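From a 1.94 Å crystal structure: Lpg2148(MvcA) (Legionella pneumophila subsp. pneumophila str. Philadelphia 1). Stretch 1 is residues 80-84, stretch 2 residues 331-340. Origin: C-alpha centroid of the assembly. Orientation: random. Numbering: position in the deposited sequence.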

# COMPACT_ATOMS: atom_id res chain seq x y z
N GLU A 80 6.13 14.55 -1.46
CA GLU A 80 6.99 15.29 -2.37
C GLU A 80 6.51 16.73 -2.54
O GLU A 80 7.32 17.67 -2.59
CB GLU A 80 7.05 14.58 -3.71
CG GLU A 80 8.05 15.15 -4.69
CD GLU A 80 8.98 14.08 -5.23
OE1 GLU A 80 9.30 14.15 -6.44
OE2 GLU A 80 9.38 13.18 -4.46
N LEU A 81 5.19 16.93 -2.63
CA LEU A 81 4.69 18.29 -2.79
C LEU A 81 4.93 19.12 -1.54
O LEU A 81 5.34 20.29 -1.63
CB LEU A 81 3.20 18.26 -3.14
CG LEU A 81 2.93 17.85 -4.59
CD1 LEU A 81 1.44 17.53 -4.77
CD2 LEU A 81 3.37 18.98 -5.53
N LEU A 82 4.72 18.54 -0.37
CA LEU A 82 4.80 19.33 0.85
C LEU A 82 6.24 19.50 1.33
O LEU A 82 6.55 20.51 1.96
CB LEU A 82 3.95 18.70 1.96
CG LEU A 82 2.51 19.21 2.11
CD1 LEU A 82 1.81 19.32 0.74
CD2 LEU A 82 1.71 18.32 3.08
N LEU A 83 7.12 18.54 1.03
CA LEU A 83 8.49 18.58 1.53
C LEU A 83 9.51 19.00 0.48
O LEU A 83 10.59 19.48 0.86
CB LEU A 83 8.91 17.22 2.07
CG LEU A 83 8.23 16.83 3.38
CD1 LEU A 83 8.33 15.34 3.61
CD2 LEU A 83 8.89 17.61 4.51
N GLY A 84 9.22 18.82 -0.80
CA GLY A 84 10.24 18.89 -1.83
C GLY A 84 11.03 17.59 -1.93
O GLY A 84 11.06 16.77 -1.01
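Stretch 2 (331-340) ITEINPELAL

Stretch 2 approaches the last turn of the stretch 1 helix first as an extended strand, then through a short bend, and finally as the opening turn of a second helix. The strand end meets Leu83 first, and by Ala339 the chain has reached Leu81 and Leu82, although Leu338 reaches back to Leu83. The phi/psi values trace this path: Thr332 at -150/159 is fully extended, Asn335 at -94/107 still lies outside the helical region, and Pro336 through Leu340 are helical. Asn335 caps the new helix, its OD1 accepting from Glu337 N at 3.1 Å, while Ala339 N donates to Asn335 O at 3.1 Å.

The backbones come nearest where the side chain between them is smallest: the CA atoms of Leu82 and Ala339 are 4.4 Å apart. Ala339 points its CB toward stretch 1, and a methyl is short enough to let Leu81 O come within 3.6 Å of Ala339 CA and Leu82 O within 3.7 Å of Ala339 CB. Carbonyls at the end of the first helix thus rest on the start of the second.

Ile334, between Thr332 and the capping Asn335, supplies the main bump (58 Å² covered, the most in stretch 2); it sits in the hollow between Leu82 CB and the end of Leu83. Its CB points toward stretch 1, and its CD1 lies 3.4 Å from Leu83 CD2, a tight methyl contact, while its CG1 lies 4.1 Å from Leu82 CB. Leu83 starts away from stretch 2 along CA-to-CB, yet its end comes nearer, so that CD2 also packs 4.1 Å from Thr332 CG2 and 4.0 Å from Glu333 O. Farther along, Leu338 CD2 covers Leu83 O at 3.6 Å, close to Gly84, whose positive phi takes the chain out of the first helix.

No direct hydrogen bond joins the stretches, which bury 343 Å² between them, both sides summed. Water 1 makes the polar link, donating to Leu82 O at 2.7 Å and accepting from Asn335 N at 2.8 Å.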

# COMPACT_ATOMS: atom_id res chain seq x y z
N ILE A 331 6.54 11.47 11.54
CA ILE A 331 6.02 12.82 11.55
C ILE A 331 7.14 13.81 11.26
O ILE A 331 8.30 13.59 11.62
CB ILE A 331 5.31 13.11 12.90
CG1 ILE A 331 4.69 14.51 12.90
CG2 ILE A 331 6.28 12.90 14.07
CD1 ILE A 331 3.78 14.78 14.09
N THR A 332 6.79 14.90 10.59
CA THR A 332 7.75 15.95 10.29
C THR A 332 7.03 17.29 10.24
O THR A 332 5.81 17.36 10.06
CB THR A 332 8.49 15.69 8.97
OG1 THR A 332 9.39 16.77 8.71
CG2 THR A 332 7.49 15.58 7.81
N GLU A 333 7.80 18.35 10.41
CA GLU A 333 7.23 19.67 10.18
C GLU A 333 7.31 20.01 8.70
O GLU A 333 8.11 19.45 7.95
CB GLU A 333 7.92 20.73 11.03
CG GLU A 333 8.08 20.28 12.46
CD GLU A 333 9.10 21.08 13.23
OE1 GLU A 333 10.06 20.47 13.77
OE2 GLU A 333 8.92 22.31 13.32
N ILE A 334 6.44 20.93 8.29
CA ILE A 334 6.29 21.36 6.91
C ILE A 334 6.62 22.85 6.85
O ILE A 334 6.22 23.61 7.75
CB ILE A 334 4.85 21.10 6.40
CG1 ILE A 334 4.67 19.66 5.87
CG2 ILE A 334 4.37 22.14 5.40
CD1 ILE A 334 5.91 18.92 5.59
N ASN A 335 7.33 23.27 5.81
CA ASN A 335 7.49 24.69 5.53
C ASN A 335 6.42 25.12 4.53
O ASN A 335 6.53 24.77 3.34
CB ASN A 335 8.88 24.98 4.98
CG ASN A 335 9.08 26.44 4.59
OD1 ASN A 335 8.18 27.28 4.76
ND2 ASN A 335 10.25 26.76 4.08
N PRO A 336 5.39 25.87 4.94
CA PRO A 336 4.30 26.19 4.00
C PRO A 336 4.74 26.99 2.79
O PRO A 336 4.12 26.84 1.73
CB PRO A 336 3.32 26.98 4.86
CG PRO A 336 3.61 26.59 6.25
CD PRO A 336 5.10 26.35 6.30
N GLU A 337 5.77 27.84 2.91
CA GLU A 337 6.20 28.62 1.76
C GLU A 337 6.75 27.73 0.67
O GLU A 337 6.50 27.95 -0.52
CB GLU A 337 7.26 29.65 2.16
CG GLU A 337 6.85 30.62 3.26
CD GLU A 337 5.53 31.36 3.04
OE1 GLU A 337 5.07 32.00 4.03
OE2 GLU A 337 4.96 31.35 1.92
N LEU A 338 7.53 26.72 1.06
CA LEU A 338 8.08 25.78 0.10
C LEU A 338 6.98 24.92 -0.53
O LEU A 338 6.98 24.71 -1.75
CB LEU A 338 9.13 24.90 0.79
CG LEU A 338 9.74 23.76 -0.02
CD1 LEU A 338 10.28 24.26 -1.36
CD2 LEU A 338 10.85 23.11 0.79
N ALA A 339 6.04 24.43 0.29
CA ALA A 339 4.94 23.62 -0.23
C ALA A 339 4.09 24.40 -1.24
O ALA A 339 3.76 23.89 -2.31
CB ALA A 339 4.07 23.10 0.92
N LEU A 340 3.75 25.65 -0.91
CA LEU A 340 2.98 26.49 -1.83
C LEU A 340 3.75 26.78 -3.11
O LEU A 340 3.14 26.93 -4.18
CB LEU A 340 2.59 27.81 -1.15
CG LEU A 340 1.54 27.74 -0.04
CD1 LEU A 340 1.55 29.02 0.81
CD2 LEU A 340 0.16 27.48 -0.62
O HOH W 1 8.25 21.83 3.59